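PDB 3QV2: 5-cytosine DNA methyltransferase from Entamoeba histolytica, which probably transfers a methyl group from S-adenosyl-L-methionine to carbon 5 of cytosine in tRNA or DNA, as a Dnmt2-type member of the C5-methyltransferase family. Local coordinates for residues Q10-F16 with N76-M82; I67-E73 with D114-I120; K124-I128 with L321-L325. All blocks are in the same frame, centred on the assembly; numbering follows the deposited sequence.

Interaction 1: Q10-F16 with N76-M82. With SO4 (sulfate ion), chain D.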
loop_
_atom_site.group_PDB
_atom_site.type_symbol
_atom_site.label_atom_id
_atom_site.label_comp_id
_atom_site.label_asym_id
_atom_site.label_seq_id
_atom_site.Cartn_x
_atom_site.Cartn_y
_atom_site.Cartn_z
ATOM N N GLN A 10 1.190 24.987 4.462
ATOM C CA GLN A 10 0.423 24.132 3.568
ATOM C C GLN A 10 1.210 22.903 3.122
ATOM O O GLN A 10 2.441 22.924 3.066
ATOM C CB GLN A 10 -0.043 24.934 2.350
ATOM C CG GLN A 10 -1.046 24.214 1.468
ATOM C CD GLN A 10 -1.558 25.091 0.344
ATOM O OE1 GLN A 10 -2.334 24.647 -0.502
ATOM N NE2 GLN A 10 -1.124 26.347 0.330
ATOM N N VAL A 11 0.487 21.834 2.810
ATOM C CA VAL A 11 1.099 20.607 2.318
ATOM C C VAL A 11 0.653 20.320 0.889
ATOM O O VAL A 11 -0.492 19.936 0.652
ATOM C CB VAL A 11 0.748 19.400 3.210
ATOM C CG1 VAL A 11 1.287 18.115 2.599
ATOM C CG2 VAL A 11 1.300 19.601 4.611
ATOM N N ASN A 12 1.561 20.516 -0.060
ATOM C CA ASN A 12 1.276 20.254 -1.463
ATOM C C ASN A 12 2.042 19.028 -1.945
ATOM O O ASN A 12 3.268 19.052 -2.049
ATOM C CB ASN A 12 1.622 21.476 -2.312
ATOM C CG ASN A 12 0.940 22.737 -1.817
ATOM O OD1 ASN A 12 1.595 23.727 -1.492
ATOM N ND2 ASN A 12 -0.386 22.703 -1.749
ATOM N N VAL A 13 1.311 17.957 -2.241
ATOM C CA VAL A 13 1.925 16.657 -2.481
ATOM C C VAL A 13 1.913 16.230 -3.945
ATOM O O VAL A 13 0.895 16.341 -4.628
ATOM C CB VAL A 13 1.219 15.553 -1.663
ATOM C CG1 VAL A 13 1.961 14.232 -1.804
ATOM C CG2 VAL A 13 1.112 15.954 -0.201
ATOM N N ILE A 14 3.053 15.736 -4.417
ATOM C CA ILE A 14 3.101 15.022 -5.683
ATOM C C ILE A 14 3.012 13.529 -5.386
ATOM O O ILE A 14 3.936 12.943 -4.822
ATOM C CB ILE A 14 4.397 15.299 -6.463
ATOM C CG1 ILE A 14 4.619 16.802 -6.638
ATOM C CG2 ILE A 14 4.353 14.605 -7.816
ATOM C CD1 ILE A 14 5.861 17.145 -7.434
ATOM N N GLU A 15 1.892 12.919 -5.758
ATOM C CA GLU A 15 1.640 11.518 -5.441
ATOM C C GLU A 15 2.168 10.598 -6.539
ATOM O O GLU A 15 1.415 10.153 -7.405
ATOM C CB GLU A 15 0.141 11.295 -5.223
ATOM C CG GLU A 15 -0.224 10.009 -4.501
ATOM C CD GLU A 15 -1.692 9.962 -4.114
ATOM O OE1 GLU A 15 -2.121 8.952 -3.519
ATOM O OE2 GLU A 15 -2.418 10.937 -4.403
ATOM N N PHE A 16 3.466 10.322 -6.500
ATOM C CA PHE A 16 4.093 9.452 -7.488
ATOM C C PHE A 16 3.600 8.016 -7.348
ATOM O O PHE A 16 3.403 7.525 -6.236
ATOM C CB PHE A 16 5.615 9.493 -7.354
ATOM C CG PHE A 16 6.218 10.840 -7.647
ATOM C CD1 PHE A 16 6.264 11.324 -8.943
ATOM C CD2 PHE A 16 6.757 11.611 -6.630
ATOM C CE1 PHE A 16 6.825 12.555 -9.218
ATOM C CE2 PHE A 16 7.322 12.845 -6.900
ATOM C CZ PHE A 16 7.356 13.317 -8.196
ATOM N N ASN A 76 4.931 23.352 -8.172
ATOM C CA ASN A 76 5.139 24.130 -6.954
ATOM C C ASN A 76 4.688 23.381 -5.707
ATOM O O ASN A 76 3.983 23.928 -4.859
ATOM C CB ASN A 76 4.428 25.484 -7.045
ATOM C CG ASN A 76 4.979 26.357 -8.155
ATOM O OD1 ASN A 76 4.227 26.906 -8.961
ATOM N ND2 ASN A 76 6.300 26.483 -8.207
ATOM N N CYS A 77 5.095 22.121 -5.601
ATOM C CA CYS A 77 4.748 21.301 -4.448
ATOM C C CYS A 77 5.909 21.239 -3.465
ATOM O O CYS A 77 7.046 21.548 -3.816
ATOM C CB CYS A 77 4.353 19.889 -4.887
ATOM S SG CYS A 77 2.746 19.786 -5.703
ATOM N N ASN A 78 5.615 20.838 -2.233
ATOM C CA ASN A 78 6.632 20.767 -1.190
ATOM C C ASN A 78 6.680 19.405 -0.503
ATOM O O ASN A 78 7.286 19.258 0.558
ATOM C CB ASN A 78 6.408 21.870 -0.152
ATOM C CG ASN A 78 5.040 21.788 0.498
ATOM O OD1 ASN A 78 4.356 20.767 0.410
ATOM N ND2 ASN A 78 4.634 22.866 1.159
ATOM N N THR A 79 6.045 18.412 -1.114
ATOM C CA THR A 79 5.977 17.083 -0.522
ATOM C C THR A 79 5.962 15.978 -1.577
ATOM O O THR A 79 5.318 16.105 -2.618
ATOM C CB THR A 79 4.737 16.936 0.378
ATOM O OG1 THR A 79 4.744 17.962 1.379
ATOM C CG2 THR A 79 4.727 15.579 1.054
ATOM N N TRP A 80 6.679 14.894 -1.295
ATOM C CA TRP A 80 6.705 13.733 -2.174
ATOM C C TRP A 80 6.156 12.499 -1.468
ATOM O O TRP A 80 6.713 12.047 -0.469
ATOM C CB TRP A 80 8.130 13.442 -2.644
ATOM C CG TRP A 80 8.628 14.331 -3.741
ATOM C CD1 TRP A 80 8.071 15.500 -4.173
ATOM C CD2 TRP A 80 9.785 14.115 -4.553
ATOM N NE1 TRP A 80 8.815 16.027 -5.201
ATOM C CE2 TRP A 80 9.877 15.190 -5.456
ATOM C CE3 TRP A 80 10.761 13.110 -4.606
ATOM C CZ2 TRP A 80 10.895 15.298 -6.397
ATOM C CZ3 TRP A 80 11.774 13.215 -5.542
ATOM C CH2 TRP A 80 11.834 14.301 -6.424
ATOM N N PHE A 81 5.057 11.963 -1.989
ATOM C CA PHE A 81 4.553 10.665 -1.550
ATOM C C PHE A 81 4.780 9.663 -2.669
ATOM O O PHE A 81 4.530 9.964 -3.837
ATOM C CB PHE A 81 3.063 10.733 -1.212
ATOM C CG PHE A 81 2.762 11.447 0.073
ATOM C CD1 PHE A 81 3.784 11.886 0.894
ATOM C CD2 PHE A 81 1.452 11.670 0.466
ATOM C CE1 PHE A 81 3.508 12.539 2.077
ATOM C CE2 PHE A 81 1.170 12.323 1.649
ATOM C CZ PHE A 81 2.200 12.758 2.456
ATOM N N MET A 82 5.252 8.470 -2.322
ATOM C CA MET A 82 5.534 7.469 -3.342
ATOM C C MET A 82 5.666 6.048 -2.804
ATOM O O MET A 82 6.230 5.817 -1.734
ATOM C CB MET A 82 6.807 7.834 -4.106
ATOM C CG MET A 82 8.076 7.713 -3.280
ATOM S SD MET A 82 9.563 7.971 -4.265
ATOM C CE MET A 82 9.261 9.612 -4.910
HETATM S S SO4 D . 6.346 25.949 0.600
HETATM O O1 SO4 D . 6.159 25.295 -0.692
HETATM O O2 SO4 D . 6.510 24.949 1.651
HETATM O O3 SO4 D . 7.541 26.787 0.539
HETATM O O4 SO4 D . 5.176 26.771 0.897
#
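The side-chain amide of Asn78 is gripped from both its ends. Its OD1 accepts from Asn12 N (2.8 Å) and from Thr79 OG1, which approach from opposite faces of the amide plane. Its ND2 donates to Gln10 O at 2.9 Å, lying above that carbonyl's plane, and to O2 of a sulfate, probably from the crystallisation liquor, that Lys9 and Lys124 also bind. With CG set between backbone N and carbonyl carbon (chi1 58°), the amide folds back along the edge of 10-16. Beyond it 11-16 and 79-82 pair as parallel strands of the Rossmann-like methyltransferase sheet, through Ile14 N to Thr79 O and Phe81 N to Ile14 O. On one face Val13 CG1 sits over the Phe81 ring, 3.8 Å from its centroid, a CH-pi contact. On the other, the edge of Phe16 meets the face of the Trp80 five-membered ring in a T-shaped pair, planes at 79°, while Met82 CE lies 3.6 Å from Phe16 CD2. Leu64, which binds S-adenosyl-L-homocysteine, packs on Phe16. Two opposed donors at OD1 and two acceptors at ND2 thus hold the Asn78 amide, paired with backbone 10-12, against flipping.

Interaction 2: I67-E73 with D114-I120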
loop_
_atom_site.group_PDB
_atom_site.type_symbol
_atom_site.label_atom_id
_atom_site.label_comp_id
_atom_site.label_asym_id
_atom_site.label_seq_id
_atom_site.Cartn_x
_atom_site.Cartn_y
_atom_site.Cartn_z
ATOM N N ILE A 67 10.239 12.080 -17.026
ATOM C CA ILE A 67 9.608 13.360 -16.711
ATOM C C ILE A 67 10.654 14.429 -16.384
ATOM O O ILE A 67 11.602 14.181 -15.637
ATOM C CB ILE A 67 8.586 13.241 -15.561
ATOM C CG1 ILE A 67 7.814 14.553 -15.398
ATOM C CG2 ILE A 67 9.279 12.850 -14.267
ATOM C CD1 ILE A 67 6.660 14.475 -14.421
ATOM N N SER A 68 10.481 15.617 -16.955
ATOM C CA SER A 68 11.466 16.684 -16.816
ATOM C C SER A 68 11.383 17.371 -15.459
ATOM O O SER A 68 10.344 17.340 -14.799
ATOM C CB SER A 68 11.297 17.719 -17.931
ATOM O OG SER A 68 10.098 18.459 -17.763
ATOM N N ILE A 69 12.486 17.991 -15.050
ATOM C CA ILE A 69 12.520 18.754 -13.811
ATOM C C ILE A 69 11.507 19.889 -13.884
ATOM O O ILE A 69 10.750 20.126 -12.943
ATOM C CB ILE A 69 13.911 19.358 -13.559
ATOM C CG1 ILE A 69 14.998 18.288 -13.696
ATOM C CG2 ILE A 69 13.967 20.015 -12.189
ATOM C CD1 ILE A 69 16.406 18.827 -13.570
ATOM N N LYS A 70 11.503 20.583 -15.019
ATOM C CA LYS A 70 10.626 21.726 -15.242
ATOM C C LYS A 70 9.164 21.406 -14.944
ATOM O O LYS A 70 8.487 22.157 -14.242
ATOM C CB LYS A 70 10.765 22.218 -16.684
ATOM C CG LYS A 70 9.934 23.449 -17.013
ATOM C CD LYS A 70 10.760 24.720 -16.916
ATOM C CE LYS A 70 10.000 25.912 -17.475
ATOM N NZ LYS A 70 10.860 27.122 -17.585
ATOM N N GLN A 71 8.679 20.291 -15.485
ATOM C CA GLN A 71 7.288 19.899 -15.285
ATOM C C GLN A 71 6.994 19.634 -13.813
ATOM O O GLN A 71 5.949 20.031 -13.298
ATOM C CB GLN A 71 6.940 18.672 -16.128
ATOM C CG GLN A 71 5.508 18.194 -15.946
ATOM C CD GLN A 71 5.128 17.088 -16.910
ATOM O OE1 GLN A 71 4.075 16.466 -16.776
ATOM N NE2 GLN A 71 5.986 16.839 -17.893
ATOM N N ILE A 72 7.921 18.965 -13.137
ATOM C CA ILE A 72 7.767 18.687 -11.714
ATOM C C ILE A 72 7.762 19.974 -10.890
ATOM O O ILE A 72 6.933 20.147 -9.997
ATOM C CB ILE A 72 8.874 17.752 -11.197
ATOM C CG1 ILE A 72 8.579 16.303 -11.599
ATOM C CG2 ILE A 72 9.001 17.859 -9.687
ATOM C CD1 ILE A 72 9.680 15.337 -11.239
ATOM N N GLU A 73 8.682 20.877 -11.204
ATOM C CA GLU A 73 8.825 22.117 -10.450
ATOM C C GLU A 73 7.654 23.067 -10.707
ATOM O O GLU A 73 7.298 23.870 -9.846
ATOM C CB GLU A 73 10.157 22.793 -10.790
ATOM C CG GLU A 73 10.747 23.606 -9.650
ATOM C CD GLU A 73 12.160 24.078 -9.938
ATOM O OE1 GLU A 73 13.033 23.914 -9.060
ATOM O OE2 GLU A 73 12.398 24.621 -11.037
ATOM N N ASP A 114 17.987 12.575 -11.034
ATOM C CA ASP A 114 17.884 13.634 -12.028
ATOM C C ASP A 114 17.032 14.832 -11.607
ATOM O O ASP A 114 17.181 15.921 -12.159
ATOM C CB ASP A 114 17.359 13.057 -13.346
ATOM C CG ASP A 114 18.165 11.862 -13.818
ATOM O OD1 ASP A 114 19.385 11.827 -13.560
ATOM O OD2 ASP A 114 17.578 10.953 -14.442
ATOM N N ILE A 115 16.146 14.638 -10.637
ATOM C CA ILE A 115 15.224 15.699 -10.241
ATOM C C ILE A 115 15.592 16.368 -8.919
ATOM O O ILE A 115 15.942 17.548 -8.883
ATOM C CB ILE A 115 13.774 15.184 -10.143
ATOM C CG1 ILE A 115 13.374 14.465 -11.431
ATOM C CG2 ILE A 115 12.823 16.332 -9.838
ATOM C CD1 ILE A 115 13.428 15.343 -12.661
ATOM N N LEU A 116 15.511 15.602 -7.835
ATOM C CA LEU A 116 15.669 16.139 -6.483
ATOM C C LEU A 116 16.879 17.060 -6.283
ATOM O O LEU A 116 16.740 18.148 -5.729
ATOM C CB LEU A 116 15.681 15.000 -5.455
ATOM C CG LEU A 116 15.660 15.382 -3.972
ATOM C CD1 LEU A 116 14.896 14.350 -3.161
ATOM C CD2 LEU A 116 17.071 15.558 -3.431
ATOM N N PRO A 117 18.071 16.626 -6.726
ATOM C CA PRO A 117 19.285 17.405 -6.458
ATOM C C PRO A 117 19.330 18.747 -7.185
ATOM O O PRO A 117 20.228 19.544 -6.913
ATOM C CB PRO A 117 20.407 16.502 -6.989
ATOM C CG PRO A 117 19.806 15.134 -7.061
ATOM C CD PRO A 117 18.377 15.363 -7.418
ATOM N N TYR A 118 18.385 18.998 -8.087
ATOM C CA TYR A 118 18.438 20.203 -8.911
ATOM C C TYR A 118 17.266 21.159 -8.691
ATOM O O TYR A 118 17.264 22.272 -9.214
ATOM C CB TYR A 118 18.571 19.834 -10.393
ATOM C CG TYR A 118 19.809 19.019 -10.696
ATOM C CD1 TYR A 118 21.049 19.630 -10.830
ATOM C CD2 TYR A 118 19.739 17.641 -10.839
ATOM C CE1 TYR A 118 22.185 18.889 -11.102
ATOM C CE2 TYR A 118 20.867 16.892 -11.112
ATOM C CZ TYR A 118 22.086 17.520 -11.242
ATOM O OH TYR A 118 23.215 16.781 -11.513
ATOM N N LEU A 119 16.278 20.730 -7.913
ATOM C CA LEU A 119 15.143 21.589 -7.589
ATOM C C LEU A 119 15.597 22.814 -6.806
ATOM O O LEU A 119 16.473 22.720 -5.947
ATOM C CB LEU A 119 14.104 20.823 -6.767
ATOM C CG LEU A 119 13.400 19.647 -7.447
ATOM C CD1 LEU A 119 12.526 18.903 -6.451
ATOM C CD2 LEU A 119 12.581 20.130 -8.627
ATOM N N ILE A 120 15.002 23.963 -7.110
ATOM C CA ILE A 120 15.243 25.167 -6.326
ATOM C C ILE A 120 14.731 24.932 -4.914
ATOM O O ILE A 120 15.389 25.275 -3.934
ATOM C CB ILE A 120 14.521 26.389 -6.921
ATOM C CG1 ILE A 120 15.101 26.739 -8.293
ATOM C CG2 ILE A 120 14.634 27.579 -5.981
ATOM C CD1 ILE A 120 16.563 27.119 -8.254
#
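In the Rossmann-like methyltransferase domain, the short helix 69-74 lies beside the C-terminal end of helix 106-115 and the turn that follows it. Ser68 is the N-cap of helix 69-74, its OG accepting from Gln71 N. Ile69, Ile72 and Ile115, with Leu119, make most of the apolar contact. Ile69 and Ile115 lie alongside, running antiparallel, which brings Ile69 CG1 to 3.5 Å from Ile115 CD1, a tight fit. Ile72 meets the other branch of Ile115 tip to tip, with its CD1 3.6 Å from Ile115 CG2. In Ile115, CG1 beside the backbone N (chi1 -52°) brings CD1 to Ile69, while CG2, anti to that N, faces Ile72, which touches CG1 as well. The end of Ile69 also reaches the backbone, its CD1 3.3 Å from Asp114 O, and its CG2 branch lies 3.8 Å from Leu119 CD2. At the outer end Glu73, extended beyond CG, passes antiparallel to Leu119 and accepts from Ile120 N at its OE1 (2.8 Å, N-H...O 168°), met nearly head-on to the carboxylate C-O bond. The carboxylate thereby holds the chain leaving the turn. Beneath the pair, Trp80 of strand 79-82 receives Ile115 and Leu119, Leu111 of helix 106-115 touches Ile72, and Phe41 of strand 36-41 packs against Ile67.

Interaction 3: K124-I128 with L321-L325. With SO4 (sulfate ion), chain D.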
loop_
_atom_site.group_PDB
_atom_site.type_symbol
_atom_site.label_atom_id
_atom_site.label_comp_id
_atom_site.label_asym_id
_atom_site.label_seq_id
_atom_site.Cartn_x
_atom_site.Cartn_y
_atom_site.Cartn_z
ATOM N N LYS A 124 10.027 19.410 1.385
ATOM C CA LYS A 124 10.361 19.437 2.805
ATOM C C LYS A 124 10.016 18.125 3.508
ATOM O O LYS A 124 10.499 17.859 4.607
ATOM C CB LYS A 124 9.670 20.614 3.496
ATOM C CG LYS A 124 10.078 21.973 2.945
ATOM C CD LYS A 124 9.325 23.102 3.626
ATOM C CE LYS A 124 9.725 24.453 3.053
ATOM N NZ LYS A 124 9.495 24.515 1.583
ATOM N N HIS A 125 9.179 17.313 2.869
ATOM C CA HIS A 125 8.815 16.007 3.409
ATOM C C HIS A 125 8.728 14.967 2.300
ATOM O O HIS A 125 8.155 15.222 1.240
ATOM C CB HIS A 125 7.486 16.076 4.165
ATOM C CG HIS A 125 7.521 16.963 5.371
ATOM N ND1 HIS A 125 7.307 18.323 5.300
ATOM C CD2 HIS A 125 7.749 16.686 6.675
ATOM C CE1 HIS A 125 7.399 18.845 6.509
ATOM N NE2 HIS A 125 7.669 17.874 7.363
ATOM N N ILE A 126 9.306 13.796 2.549
ATOM C CA ILE A 126 9.236 12.680 1.613
ATOM C C ILE A 126 8.817 11.408 2.337
ATOM O O ILE A 126 9.332 11.096 3.412
ATOM C CB ILE A 126 10.586 12.422 0.926
ATOM C CG1 ILE A 126 11.094 13.686 0.233
ATOM C CG2 ILE A 126 10.465 11.275 -0.070
ATOM C CD1 ILE A 126 12.401 13.485 -0.496
ATOM N N PHE A 127 7.883 10.675 1.743
ATOM C CA PHE A 127 7.441 9.408 2.306
ATOM C C PHE A 127 7.504 8.309 1.252
ATOM O O PHE A 127 6.900 8.423 0.185
ATOM C CB PHE A 127 6.021 9.529 2.863
ATOM C CG PHE A 127 5.571 8.325 3.640
ATOM C CD1 PHE A 127 5.668 8.300 5.021
ATOM C CD2 PHE A 127 5.057 7.217 2.990
ATOM C CE1 PHE A 127 5.256 7.194 5.740
ATOM C CE2 PHE A 127 4.645 6.108 3.702
ATOM C CZ PHE A 127 4.744 6.096 5.079
ATOM N N ILE A 128 8.244 7.249 1.554
ATOM C CA ILE A 128 8.377 6.129 0.634
ATOM C C ILE A 128 7.824 4.852 1.250
ATOM O O ILE A 128 8.032 4.580 2.431
ATOM C CB ILE A 128 9.845 5.893 0.238
ATOM C CG1 ILE A 128 10.519 7.216 -0.127
ATOM C CG2 ILE A 128 9.933 4.903 -0.915
ATOM C CD1 ILE A 128 11.985 7.079 -0.480
ATOM N N LEU A 321 6.218 11.773 10.463
ATOM C CA LEU A 321 6.959 12.500 9.436
ATOM C C LEU A 321 6.683 14.001 9.463
ATOM O O LEU A 321 7.580 14.808 9.224
ATOM C CB LEU A 321 6.619 11.943 8.050
ATOM C CG LEU A 321 7.151 12.717 6.841
ATOM C CD1 LEU A 321 8.671 12.710 6.817
ATOM C CD2 LEU A 321 6.591 12.141 5.550
ATOM N N PHE A 322 5.439 14.370 9.754
ATOM C CA PHE A 322 5.027 15.770 9.725
ATOM C C PHE A 322 4.958 16.413 11.111
ATOM O O PHE A 322 4.387 17.493 11.266
ATOM C CB PHE A 322 3.666 15.913 9.037
ATOM C CG PHE A 322 3.710 15.707 7.550
ATOM C CD1 PHE A 322 3.983 16.766 6.701
ATOM C CD2 PHE A 322 3.465 14.459 6.999
ATOM C CE1 PHE A 322 4.019 16.585 5.333
ATOM C CE2 PHE A 322 3.498 14.273 5.630
ATOM C CZ PHE A 322 3.777 15.337 4.796
ATOM N N ASP A 323 5.541 15.763 12.113
ATOM C CA ASP A 323 5.449 16.263 13.482
ATOM C C ASP A 323 6.282 17.526 13.702
ATOM O O ASP A 323 6.326 18.068 14.806
ATOM C CB ASP A 323 5.826 15.175 14.493
ATOM C CG ASP A 323 7.325 15.014 14.657
ATOM O OD1 ASP A 323 8.084 15.497 13.794
ATOM O OD2 ASP A 323 7.742 14.392 15.656
ATOM N N ASP A 324 6.941 17.990 12.646
ATOM C CA ASP A 324 7.710 19.227 12.712
ATOM C C ASP A 324 6.850 20.420 12.300
ATOM O O ASP A 324 7.309 21.562 12.318
ATOM C CB ASP A 324 8.957 19.140 11.826
ATOM C CG ASP A 324 8.621 18.965 10.357
ATOM O OD1 ASP A 324 7.562 18.381 10.054
ATOM O OD2 ASP A 324 9.417 19.410 9.502
ATOM N N LEU A 325 5.599 20.146 11.938
ATOM C CA LEU A 325 4.687 21.187 11.470
ATOM C C LEU A 325 3.730 21.672 12.560
ATOM O O LEU A 325 2.898 22.547 12.317
ATOM C CB LEU A 325 3.888 20.699 10.255
ATOM C CG LEU A 325 4.648 20.441 8.951
ATOM C CD1 LEU A 325 3.671 20.219 7.807
ATOM C CD2 LEU A 325 5.600 21.584 8.632
HETATM S S SO4 D . 6.346 25.949 0.600
HETATM O O1 SO4 D . 6.159 25.295 -0.692
HETATM O O2 SO4 D . 6.510 24.949 1.651
HETATM O O3 SO4 D . 7.541 26.787 0.539
HETATM O O4 SO4 D . 5.176 26.771 0.897
HETATM O O HOH W 1 10.855 19.372 6.967
#
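His125 opens strand 125-130 of the Rossmann-like sheet, and its imidazole packs against the type I beta turn Phe322-Leu325 that follows helix 311-321. The ring makes an offset stack with Phe322, centroids 4.4 Å apart and planes at 24°, so that Phe322 CD1 lies over the middle of one imidazole face. A water is placed over the opposite face, toward the rim. At the ring's edge Asp324 points against the histidine side chain, its carboxylate plane turned 70° from the imidazole. His125 NE2 donates to Asp324 OD1 at 2.7 Å in a nearly straight bond; the acceptor uses its syn lone pair and lies close to the ring plane. Asp324 CG stands between its backbone N and carbonyl carbon (chi1 63°), which directs the carboxylate out from the turn toward the histidine. The stack and the hydrogen bond together fix the rotation of the imidazole. A carboxylate here would probably favour the protonated ring, although Arg178, in long, weak ion-pair range of OD1, should temper that effect. Farther along the strand, Leu321 CD2 lies at the edge of the Phe127 ring, near its plane, and 3.8 Å from Phe127 CB. Helix 311-321 continues this cover of Phe127 with Ile314, Leu317 and Met318, while Thr180 gives Asp324 OD2 a second polar partner. The water over the imidazole donates both to Lys124 O at 2.8 Å and to Asp324 OD2 at 2.9 Å, bridging the strand's entrance to the turn.

From the N terminus, strand 11-16 runs first, and interaction 1 closes a loop of 59 residues when strand 79-82 comes in beside it. Helix 69-74 lies within that loop, yet its partner, 114-120, comes only after strand 79-82, so interactions 1 and 2 cross along the chain. Ile14 touches Ile72, and Trp80 packs on Leu116, joining the helical layer to the sheet. Leu116 also packs on Ile126, tying interaction 2 to interaction 3. Interaction 3 opens later, in series with both, and closes a span of 192 residues by returning the C-terminal turn to strand 125-130. That strand neighbours 79-82, and Phe81 meets Phe322 on the sheet face away from Trp80.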